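Local coordinates for flagellar hook-associated protein 2 (Helicobacter pylori, PDB 6IWY) that caps the distal tip of the growing flagellar filament, promoting flagellin polymerization there and keeping exported subunits from leaking away unassembled, at residues Q58-K64 / M345-Y349; S250-K254 / G321-I325; D71-N75 / S88-T93; N43-A47 / L356-K360; N156-A160 / R226-I230. The contacts are given in a common frame with arbitrary orientation. Residues are numbered along the deposited sequence.

Contact 1. Residues Q58-K64 / M345-Y349; sequences QVDTTLK and MVQSY
The ring of Y349 lies alongside K64, whose CB sits over one ring face, while the carbonyl O of T62 lies near the plane of the ring at its edge. Y349 has chi1 t and chi2 near 86°, which places the ring beside L63 and K64: Y349 CD1 is 3.7 Å from K64 N, and Y349 CE1 is 4.3 Å from L63 CD1. Its hydroxyl reaches on to the carbonyl of R225. Upstream, from V59 and M345 on, both backbones are extended and run the same way, the end-to-end directions of the segments 27° apart, with V59 beside M345, D60 beside V346 and T61 beside Q347. D60 and V346 form a single parallel bridge (CA-CA 4.3 Å): D60 N donates to M345 O at 2.9 Å, and Q347 N to D60 O at 2.6 Å. Next, the side chain of T61 takes over, its t rotamer bringing OG1 within 2.6 Å of Q347 O as donor. V59 CG1 packs on M345 CB at 4.0 Å. At S348 the second segment leaves the strand, its OG capping the backbone N of A351 at the start of helix 349-356. On its other side strand 344-347 pairs with 322-327, so this is a single parallel bridge joining two antiparallel sheets, with the first residue of a helix, Y349, packed beside it.

Contact 2. Residues S250-K254 / G321-I325; sequences SDLLK and GMLTI
Three leucines and an isoleucine interlock here without any hydrogen bond between the segments. The segments run in roughly the same sense but stand well apart, with L252 CA 6.9 Å from G321 CA and L253 CA 8.3 Å from L323 CA, and side chains fill the gap. Segment 321-325 offers a hollow at its start, between the carbonyl of G321 and the side chain of L323; G321 lies in the turn leading into strand 322-325, at phi/psi of 75/4, where the positive phi favours glycine. L252 (t, p) fills this hollow, with CD1 3.2 Å from G321 O and CD2 3.7 Å from L323 CG. One residue on, L253 is also t, p, and its CD2 touches both L323 CD1 at 3.5 Å and I325 CD1 at 4.0 Å. Those two residues, L323 in m, t and I325 in m, m, both point toward the leucines, whereas M322, just before L323, points away. Behind the leucines, L253 pairs by backbone with I316 of strand 314-318; L252 also touches S348. The packing therefore joins the sheet holding 253-254 and 314-318 to the sheet holding 322-327, a small apolar core between two antiparallel beta sheets.

Contact 3. Residues D71-N75 / S88-T93; sequences DYAVN and SITDAT
V74 is the centre of this strand-to-helix packing. Its t rotamer carries CG1 into the near side of helix 88-92, where it meets S88 OG at 3.5 Å, A92 CB at 3.9 Å and I89 CG1 at 4.5 Å; S88 and A92 are one helical turn apart, joined by the bond from A92 N to S88 O (2.8 Å), so the valine methyl sits against both steps of that turn. The S88 hydroxyl is hydrogen-bonded to V85 O. Strand 71-75 is extended throughout, so Y72 and V74 point to the helix while A73 between them points away. The segment axes approach to 8.4 Å with their N-to-C directions 137° apart, and the closest alpha carbons are V74 and A92, at 5.9 Å. This is a beta-hairpin followed by a helix: strands 61-67 and 70-76 pair through backbone bonds such as V74 with L63, and the chain then turns back so that helix 82-92 packs on one face of the hairpin. Two residues before V74, Y72 takes chi1 m and lays its ring against the end of the helix. There T93 (chi1 p) makes a CH-pi contact, with its CG2 4.0 Å from the centroid of the Y72 ring and 16° off the normal. The other branch of T93, OG1, bonds to the carbonyl of V97, where the chain enters the next strand.

Contact 4. Residues N43-A47 / L356-K360; sequences NELGA and LFMSK
L45, in t, p, swings its tip back toward the other segment, so that CD1 lies 3.9 Å from F357 CB and 3.6 Å from F357 O. F357 (chi1 m) follows the helix and turns its side chain to the core, meeting T61 and L63. S359, on the same face as L45, is p, its hydroxyl bonded to R225. On the other face E44 (m, t) and K360 lie side by side; K360 starts t, t, then bends at chi3 and chi4, both near 100°, and its CE comes 3.7 Å from E44 OE1. Beneath them the backbones pair antiparallel: E44 N donates to K360 O at 2.9 Å, K360 N to E44 O at 3.1 Å and G46 N to M358 O at 2.9 Å, with L45 and S359 the non-hydrogen-bonded pair (CA-CA 4.5 Å). G46 has phi/psi of 96/179, where a CB would jam against the preceding carbonyl; here strand 42-49 turns a corner. This is antiparallel edge pairing: 359-361, reached from helix 349-356 through F357 and M358, is the outermost strand beside 42-49 in a four-stranded sheet.

Contact 5. Residues N156-A160 / R226-I230; sequences NLKGA and RGGNI
R226 grips one carbonyl with both ends of its guanidinium: NH1 and NH2 each donate to K158 O at 2.8 Å, just where strand 156-158 gives way to loop. In the side chain that reaches it, chi1 stays in m, while chi2 and chi3, both near 100°, lie between wells; NH1 also forms a salt bridge with D224. K158 (t, t, p) folds over the same group, its CE above one guanidinium face, while its NZ pairs with E350. In fold terms, segment 226-230 is the irregular link from strand 219-224 into 230-233, which flanks 154-158 at the edge of an antiparallel sheet; the two segments here run 155° apart. G227 has phi/psi of 89/6, which calls for glycine, and at G228 a CB would fall only 2.9 Å from K158 CB, a clash. Further along, I230 CA rests 3.3 Å from N156 O in a CA-H...O contact, and L157 CD2 meets I230 CG1 at 3.8 Å on the buried face.

How the contacts relate
The chain, a central fragment of the full protein, opens contact 4 with 43-47 and contact 1 with 58-64. Contact 3 closes at once, setting helix 82-92 on the hairpin of 61-67 and 70-76. Contact 5 then spans 156-230, tying the link before strand 230-233 to strand 154-158, and contact 2 spans 250-325, joining the 253-254/314-318 sheet to the 322-327/344-347 sheet. Only afterwards does 345-349 close contact 1, bridging that last sheet to the hairpin's, and 356-360 close contact 4, adding an edge strand beside 42-49. The two long loops enclose the others and none cross. Contact 1 is the hub, touching all four.

Contact 1. Residues Q58-K64 / M345-Y349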
# COMPACT_ATOMS: atom_id res chain seq x y z
N GLN A 58 -14.03 -15.55 -2.56
CA GLN A 58 -14.85 -16.44 -1.75
C GLN A 58 -14.51 -16.33 -0.28
O GLN A 58 -14.97 -17.15 0.52
CB GLN A 58 -14.63 -17.88 -2.17
CG GLN A 58 -14.74 -18.07 -3.66
CD GLN A 58 -15.13 -19.48 -4.06
OE1 GLN A 58 -14.51 -20.06 -4.95
NE2 GLN A 58 -16.18 -20.04 -3.42
N VAL A 59 -13.69 -15.35 0.09
CA VAL A 59 -13.24 -15.20 1.47
C VAL A 59 -13.33 -13.73 1.84
O VAL A 59 -13.25 -12.88 0.96
CB VAL A 59 -11.78 -15.73 1.67
CG1 VAL A 59 -11.65 -17.19 1.24
CG2 VAL A 59 -10.77 -14.87 0.92
N ASP A 60 -13.53 -13.42 3.12
CA ASP A 60 -13.39 -12.04 3.59
C ASP A 60 -11.92 -11.65 3.63
O ASP A 60 -11.04 -12.45 4.01
CB ASP A 60 -13.93 -11.85 5.01
CG ASP A 60 -15.42 -12.06 5.12
OD1 ASP A 60 -16.12 -12.22 4.10
OD2 ASP A 60 -15.89 -12.06 6.29
N THR A 61 -11.67 -10.39 3.27
CA THR A 61 -10.32 -9.90 3.26
C THR A 61 -10.33 -8.39 3.09
O THR A 61 -11.39 -7.79 3.01
CB THR A 61 -9.47 -10.60 2.16
OG1 THR A 61 -8.08 -10.43 2.46
CG2 THR A 61 -9.76 -10.05 0.78
N THR A 62 -9.14 -7.79 3.05
CA THR A 62 -8.96 -6.35 3.10
C THR A 62 -8.04 -5.96 1.99
O THR A 62 -6.97 -6.53 1.89
CB THR A 62 -8.23 -5.92 4.39
OG1 THR A 62 -8.88 -6.48 5.54
CG2 THR A 62 -8.21 -4.37 4.52
N LEU A 63 -8.43 -5.00 1.16
CA LEU A 63 -7.50 -4.46 0.19
C LEU A 63 -6.87 -3.25 0.82
O LEU A 63 -7.56 -2.32 1.17
CB LEU A 63 -8.18 -4.08 -1.11
CG LEU A 63 -7.34 -3.29 -2.12
CD1 LEU A 63 -6.27 -4.13 -2.72
CD2 LEU A 63 -8.24 -2.73 -3.20
N LYS A 64 -5.55 -3.28 0.95
CA LYS A 64 -4.77 -2.21 1.56
C LYS A 64 -4.05 -1.40 0.50
O LYS A 64 -3.29 -1.96 -0.31
CB LYS A 64 -3.70 -2.81 2.47
CG LYS A 64 -4.12 -3.04 3.91
CD LYS A 64 -3.07 -3.83 4.73
CE LYS A 64 -1.74 -3.07 4.92
NZ LYS A 64 -0.94 -3.50 6.14
N MET A 345 -14.65 -17.73 6.14
CA MET A 345 -13.20 -17.67 6.11
C MET A 345 -12.81 -16.21 5.98
O MET A 345 -13.37 -15.52 5.17
CB MET A 345 -12.64 -18.44 4.91
CG MET A 345 -13.14 -19.88 4.77
SD MET A 345 -12.30 -20.83 3.46
CE MET A 345 -13.44 -20.69 2.06
N VAL A 346 -11.85 -15.75 6.77
CA VAL A 346 -11.31 -14.39 6.57
C VAL A 346 -9.86 -14.53 6.38
O VAL A 346 -9.25 -15.38 7.00
CB VAL A 346 -11.55 -13.43 7.74
CG1 VAL A 346 -10.98 -13.99 8.99
CG2 VAL A 346 -10.93 -12.09 7.45
N GLN A 347 -9.30 -13.69 5.52
CA GLN A 347 -7.89 -13.69 5.22
C GLN A 347 -7.28 -12.31 5.35
O GLN A 347 -7.84 -11.31 4.91
CB GLN A 347 -7.65 -14.20 3.80
CG GLN A 347 -7.63 -15.68 3.73
CD GLN A 347 -7.51 -16.21 2.33
OE1 GLN A 347 -6.84 -15.63 1.47
NE2 GLN A 347 -8.18 -17.32 2.09
N SER A 348 -6.08 -12.27 5.90
CA SER A 348 -5.27 -11.06 5.84
C SER A 348 -5.06 -10.68 4.38
O SER A 348 -5.01 -11.54 3.50
CB SER A 348 -3.91 -11.32 6.44
OG SER A 348 -2.92 -11.03 5.48
N TYR A 349 -4.90 -9.38 4.14
CA TYR A 349 -4.43 -8.88 2.85
C TYR A 349 -3.20 -9.65 2.43
O TYR A 349 -3.11 -10.13 1.29
CB TYR A 349 -4.07 -7.41 2.90
CG TYR A 349 -3.27 -6.95 1.71
CD1 TYR A 349 -3.90 -6.55 0.54
CD2 TYR A 349 -1.88 -6.97 1.73
CE1 TYR A 349 -3.19 -6.13 -0.56
CE2 TYR A 349 -1.14 -6.54 0.63
CZ TYR A 349 -1.82 -6.12 -0.52
OH TYR A 349 -1.13 -5.70 -1.63

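Contact 2. Residues S250-K254 / G321-I325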
# COMPACT_ATOMS: atom_id res chain seq x y z
N SER A 250 -1.33 -4.80 10.67
CA SER A 250 -2.75 -4.59 10.90
C SER A 250 -3.44 -5.91 11.24
O SER A 250 -3.17 -6.94 10.64
CB SER A 250 -3.42 -3.94 9.69
OG SER A 250 -4.82 -3.78 9.93
N ASP A 251 -4.36 -5.85 12.20
CA ASP A 251 -4.96 -7.04 12.79
C ASP A 251 -6.00 -7.70 11.87
O ASP A 251 -6.72 -7.03 11.17
CB ASP A 251 -5.60 -6.66 14.13
N LEU A 252 -6.08 -9.02 11.93
CA LEU A 252 -6.84 -9.84 10.97
C LEU A 252 -8.37 -9.77 11.07
O LEU A 252 -9.07 -9.70 10.06
CB LEU A 252 -6.43 -11.30 11.16
CG LEU A 252 -7.10 -12.33 10.27
CD1 LEU A 252 -6.54 -12.18 8.88
CD2 LEU A 252 -6.88 -13.72 10.83
N LEU A 253 -8.88 -9.89 12.27
CA LEU A 253 -10.31 -9.99 12.47
C LEU A 253 -10.64 -9.17 13.68
O LEU A 253 -9.98 -9.24 14.69
CB LEU A 253 -10.75 -11.44 12.67
CG LEU A 253 -12.24 -11.70 13.00
CD1 LEU A 253 -13.19 -10.91 12.07
CD2 LEU A 253 -12.58 -13.22 12.97
N LYS A 254 -11.69 -8.38 13.57
CA LYS A 254 -12.16 -7.56 14.68
C LYS A 254 -13.65 -7.73 14.68
O LYS A 254 -14.24 -7.54 13.65
CB LYS A 254 -11.73 -6.10 14.45
CG LYS A 254 -12.56 -5.05 15.23
CD LYS A 254 -11.72 -3.84 15.63
CE LYS A 254 -12.47 -2.54 15.47
NZ LYS A 254 -12.62 -2.22 14.04
N GLY A 321 -2.39 -16.04 8.76
CA GLY A 321 -3.15 -14.96 8.14
C GLY A 321 -4.56 -15.37 7.74
O GLY A 321 -5.27 -14.59 7.13
N MET A 322 -4.94 -16.60 8.08
CA MET A 322 -6.21 -17.18 7.67
C MET A 322 -7.01 -17.59 8.93
O MET A 322 -6.44 -18.12 9.90
CB MET A 322 -5.96 -18.41 6.77
CG MET A 322 -5.59 -18.09 5.28
SD MET A 322 -4.40 -19.22 4.43
CE MET A 322 -5.41 -20.67 4.10
N LEU A 323 -8.31 -17.29 8.92
CA LEU A 323 -9.25 -17.83 9.91
C LEU A 323 -10.48 -18.40 9.26
O LEU A 323 -11.04 -17.79 8.35
CB LEU A 323 -9.81 -16.76 10.84
CG LEU A 323 -9.10 -16.32 12.11
CD1 LEU A 323 -10.18 -15.70 12.95
CD2 LEU A 323 -8.40 -17.44 12.84
N THR A 324 -10.92 -19.53 9.78
CA THR A 324 -12.19 -20.09 9.43
C THR A 324 -12.98 -20.16 10.73
O THR A 324 -12.58 -20.84 11.68
CB THR A 324 -12.05 -21.49 8.75
OG1 THR A 324 -11.47 -21.35 7.44
CG2 THR A 324 -13.41 -22.18 8.61
N ILE A 325 -14.08 -19.42 10.76
CA ILE A 325 -15.00 -19.43 11.87
C ILE A 325 -16.13 -20.40 11.54
O ILE A 325 -16.63 -20.42 10.41
CB ILE A 325 -15.61 -18.03 12.15
CG1 ILE A 325 -14.56 -16.92 11.95
CG2 ILE A 325 -16.22 -17.98 13.54
CD1 ILE A 325 -13.36 -17.11 12.72

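Contact 3. Residues D71-N75 / S88-T93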
# COMPACT_ATOMS: atom_id res chain seq x y z
N ASP A 71 -3.77 5.88 4.46
CA ASP A 71 -3.90 4.44 4.39
C ASP A 71 -5.37 4.16 4.20
O ASP A 71 -6.16 4.71 4.94
CB ASP A 71 -3.44 3.80 5.71
CG ASP A 71 -1.94 3.68 5.80
OD1 ASP A 71 -1.39 3.48 6.91
OD2 ASP A 71 -1.29 3.77 4.74
N TYR A 72 -5.74 3.35 3.23
CA TYR A 72 -7.10 2.85 3.16
C TYR A 72 -7.11 1.34 3.28
O TYR A 72 -6.23 0.66 2.79
CB TYR A 72 -7.79 3.24 1.86
CG TYR A 72 -7.88 4.72 1.56
CD1 TYR A 72 -9.02 5.45 1.87
CD2 TYR A 72 -6.83 5.38 0.92
CE1 TYR A 72 -9.09 6.79 1.57
CE2 TYR A 72 -6.89 6.70 0.63
CZ TYR A 72 -8.02 7.40 0.94
OH TYR A 72 -8.07 8.74 0.63
N ALA A 73 -8.11 0.82 3.95
CA ALA A 73 -8.37 -0.60 4.02
C ALA A 73 -9.85 -0.81 3.55
O ALA A 73 -10.79 -0.46 4.28
CB ALA A 73 -8.16 -1.10 5.45
N VAL A 74 -10.01 -1.32 2.35
CA VAL A 74 -11.30 -1.65 1.79
C VAL A 74 -11.63 -3.07 2.24
O VAL A 74 -10.83 -3.99 2.06
CB VAL A 74 -11.27 -1.65 0.25
CG1 VAL A 74 -12.66 -1.41 -0.33
CG2 VAL A 74 -10.27 -0.61 -0.27
N ASN A 75 -12.79 -3.25 2.86
CA ASN A 75 -13.20 -4.57 3.32
C ASN A 75 -13.81 -5.26 2.15
O ASN A 75 -14.51 -4.64 1.36
CB ASN A 75 -14.22 -4.46 4.41
CG ASN A 75 -13.72 -3.65 5.58
OD1 ASN A 75 -14.38 -2.70 6.00
ND2 ASN A 75 -12.57 -4.02 6.12
N SER A 88 -16.96 -0.77 -4.16
CA SER A 88 -16.61 -0.68 -2.78
C SER A 88 -15.29 0.10 -2.66
O SER A 88 -15.11 0.79 -1.68
CB SER A 88 -16.59 -2.06 -2.13
OG SER A 88 -15.34 -2.69 -2.22
N ILE A 89 -14.40 0.02 -3.67
CA ILE A 89 -13.17 0.84 -3.69
C ILE A 89 -13.53 2.31 -3.75
O ILE A 89 -13.04 3.12 -2.96
CB ILE A 89 -12.24 0.51 -4.87
CG1 ILE A 89 -11.55 -0.82 -4.63
CG2 ILE A 89 -11.20 1.62 -5.05
CD1 ILE A 89 -10.80 -1.31 -5.81
N THR A 90 -14.41 2.64 -4.68
CA THR A 90 -14.96 3.99 -4.80
C THR A 90 -15.64 4.50 -3.50
O THR A 90 -15.44 5.67 -3.09
CB THR A 90 -16.03 4.00 -5.89
OG1 THR A 90 -15.46 3.47 -7.11
CG2 THR A 90 -16.57 5.40 -6.09
N ASP A 91 -16.42 3.63 -2.86
CA ASP A 91 -17.12 4.00 -1.61
C ASP A 91 -16.17 4.13 -0.40
O ASP A 91 -16.33 5.01 0.43
CB ASP A 91 -18.24 2.99 -1.29
CG ASP A 91 -19.49 3.11 -2.22
OD1 ASP A 91 -19.64 4.05 -3.07
OD2 ASP A 91 -20.37 2.24 -2.07
N ALA A 92 -15.19 3.24 -0.28
CA ALA A 92 -14.20 3.37 0.79
C ALA A 92 -13.49 4.74 0.75
O ALA A 92 -13.26 5.34 1.79
CB ALA A 92 -13.15 2.26 0.73
N THR A 93 -13.16 5.21 -0.46
CA THR A 93 -12.32 6.38 -0.66
C THR A 93 -13.09 7.69 -0.89
O THR A 93 -12.47 8.73 -1.09
CB THR A 93 -11.44 6.17 -1.91
OG1 THR A 93 -12.28 5.89 -3.04
CG2 THR A 93 -10.42 5.04 -1.70

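Contact 4. Residues N43-A47 / L356-K360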
# COMPACT_ATOMS: atom_id res chain seq x y z
N ASN A 43 -3.99 1.86 -12.50
CA ASN A 43 -3.50 0.55 -12.10
C ASN A 43 -4.48 -0.51 -12.44
O ASN A 43 -5.71 -0.30 -12.36
CB ASN A 43 -3.33 0.49 -10.60
CG ASN A 43 -2.41 1.53 -10.09
OD1 ASN A 43 -1.20 1.43 -10.26
ND2 ASN A 43 -2.97 2.55 -9.48
N GLU A 44 -3.95 -1.67 -12.79
CA GLU A 44 -4.77 -2.85 -12.87
C GLU A 44 -4.64 -3.53 -11.55
O GLU A 44 -3.56 -3.59 -11.02
CB GLU A 44 -4.27 -3.79 -13.95
CG GLU A 44 -4.49 -3.30 -15.34
CD GLU A 44 -3.68 -4.08 -16.31
OE1 GLU A 44 -2.97 -5.01 -15.87
OE2 GLU A 44 -3.72 -3.77 -17.52
N LEU A 45 -5.73 -4.06 -11.03
CA LEU A 45 -5.69 -4.84 -9.81
C LEU A 45 -6.57 -6.09 -10.01
O LEU A 45 -7.71 -5.96 -10.42
CB LEU A 45 -6.20 -4.00 -8.64
CG LEU A 45 -6.41 -4.68 -7.28
CD1 LEU A 45 -5.08 -4.88 -6.56
CD2 LEU A 45 -7.41 -3.90 -6.39
N GLY A 46 -6.04 -7.28 -9.75
CA GLY A 46 -6.86 -8.47 -9.71
C GLY A 46 -6.79 -9.15 -11.04
O GLY A 46 -6.11 -8.66 -11.96
N ALA A 47 -7.49 -10.28 -11.15
CA ALA A 47 -7.32 -11.20 -12.27
C ALA A 47 -8.30 -10.82 -13.37
O ALA A 47 -8.97 -9.81 -13.25
CB ALA A 47 -7.54 -12.64 -11.83
N LEU A 356 -5.81 -12.84 -4.98
CA LEU A 356 -6.81 -11.82 -5.24
C LEU A 356 -6.29 -10.50 -5.78
O LEU A 356 -7.03 -9.84 -6.50
CB LEU A 356 -7.63 -11.52 -3.98
CG LEU A 356 -8.41 -12.72 -3.41
CD1 LEU A 356 -9.24 -12.28 -2.19
CD2 LEU A 356 -9.28 -13.36 -4.49
N PHE A 357 -5.06 -10.10 -5.44
CA PHE A 357 -4.65 -8.70 -5.64
C PHE A 357 -3.34 -8.42 -6.35
O PHE A 357 -2.64 -7.49 -6.00
CB PHE A 357 -4.58 -7.99 -4.28
CG PHE A 357 -5.86 -7.95 -3.53
CD1 PHE A 357 -7.02 -7.52 -4.13
CD2 PHE A 357 -5.89 -8.33 -2.21
CE1 PHE A 357 -8.19 -7.46 -3.43
CE2 PHE A 357 -7.06 -8.29 -1.51
CZ PHE A 357 -8.23 -7.85 -2.12
N MET A 358 -3.00 -9.17 -7.36
CA MET A 358 -1.91 -8.72 -8.22
C MET A 358 -2.18 -7.28 -8.65
O MET A 358 -3.33 -6.91 -8.94
CB MET A 358 -1.77 -9.63 -9.44
CG MET A 358 -0.64 -10.70 -9.32
SD MET A 358 0.27 -10.92 -7.73
CE MET A 358 1.52 -12.12 -8.27
N SER A 359 -1.14 -6.45 -8.64
CA SER A 359 -1.27 -5.10 -9.15
C SER A 359 -0.20 -4.84 -10.18
O SER A 359 0.91 -5.34 -10.05
CB SER A 359 -1.14 -4.11 -8.03
OG SER A 359 0.15 -4.20 -7.41
N LYS A 360 -0.54 -4.06 -11.20
CA LYS A 360 0.43 -3.50 -12.15
C LYS A 360 0.08 -2.03 -12.39
O LYS A 360 -1.07 -1.72 -12.66
CB LYS A 360 0.37 -4.28 -13.48
CG LYS A 360 1.26 -3.74 -14.62
CD LYS A 360 1.54 -4.82 -15.68
CE LYS A 360 0.60 -4.80 -16.90
NZ LYS A 360 1.24 -4.21 -18.14

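Contact 5. Residues N156-A160 / R226-I230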
# COMPACT_ATOMS: atom_id res chain seq x y z
N ASN A 156 14.65 -4.21 7.28
CA ASN A 156 14.02 -5.48 7.58
C ASN A 156 12.76 -5.65 6.75
O ASN A 156 11.78 -4.93 6.95
CB ASN A 156 13.65 -5.56 9.03
CG ASN A 156 14.24 -6.72 9.69
OD1 ASN A 156 15.43 -6.67 10.09
ND2 ASN A 156 13.48 -7.80 9.82
N LEU A 157 12.80 -6.61 5.82
CA LEU A 157 11.73 -6.90 4.90
C LEU A 157 11.47 -8.38 4.91
O LEU A 157 12.34 -9.16 5.32
CB LEU A 157 12.14 -6.51 3.49
CG LEU A 157 12.30 -5.02 3.24
CD1 LEU A 157 13.42 -4.75 2.21
CD2 LEU A 157 11.00 -4.50 2.73
N LYS A 158 10.27 -8.75 4.44
CA LYS A 158 9.89 -10.14 4.25
C LYS A 158 10.50 -10.66 2.96
O LYS A 158 10.35 -10.06 1.92
CB LYS A 158 8.37 -10.27 4.18
CG LYS A 158 7.92 -11.69 4.34
CD LYS A 158 6.41 -11.82 4.41
CE LYS A 158 5.72 -11.75 3.04
NZ LYS A 158 4.55 -12.67 3.03
N GLY A 159 11.18 -11.79 3.03
CA GLY A 159 11.87 -12.36 1.87
C GLY A 159 11.07 -13.33 1.02
O GLY A 159 9.97 -13.74 1.35
N ALA A 160 11.68 -13.73 -0.08
CA ALA A 160 11.13 -14.75 -0.97
C ALA A 160 10.69 -16.03 -0.23
O ALA A 160 9.79 -16.72 -0.70
CB ALA A 160 12.16 -15.08 -2.02
N ARG A 226 3.39 -7.01 -1.50
CA ARG A 226 2.85 -8.19 -0.80
C ARG A 226 2.34 -7.87 0.60
O ARG A 226 1.63 -8.67 1.20
CB ARG A 226 3.81 -9.38 -0.71
CG ARG A 226 4.73 -9.64 -1.88
CD ARG A 226 6.10 -9.13 -1.47
NE ARG A 226 6.95 -10.22 -1.08
CZ ARG A 226 7.90 -10.18 -0.14
NH1 ARG A 226 8.12 -9.10 0.59
NH2 ARG A 226 8.59 -11.30 0.08
N GLY A 227 2.68 -6.69 1.11
CA GLY A 227 2.17 -6.24 2.38
C GLY A 227 2.97 -6.63 3.61
O GLY A 227 2.56 -6.33 4.70
N GLY A 228 4.13 -7.25 3.45
CA GLY A 228 4.89 -7.69 4.62
C GLY A 228 5.42 -6.53 5.48
O GLY A 228 5.57 -5.43 5.01
N ASN A 229 5.70 -6.83 6.74
CA ASN A 229 6.38 -5.92 7.63
C ASN A 229 7.58 -5.28 6.96
O ASN A 229 8.30 -5.94 6.23
CB ASN A 229 6.83 -6.66 8.86
CG ASN A 229 5.68 -7.09 9.74
OD1 ASN A 229 4.52 -6.81 9.45
ND2 ASN A 229 5.99 -7.77 10.82
N ILE A 230 7.73 -3.97 7.16
CA ILE A 230 8.93 -3.23 6.82
C ILE A 230 9.46 -2.50 8.08
O ILE A 230 8.66 -1.88 8.81
CB ILE A 230 8.66 -2.16 5.76
CG1 ILE A 230 8.06 -2.75 4.49
CG2 ILE A 230 9.97 -1.41 5.39
CD1 ILE A 230 7.56 -1.64 3.55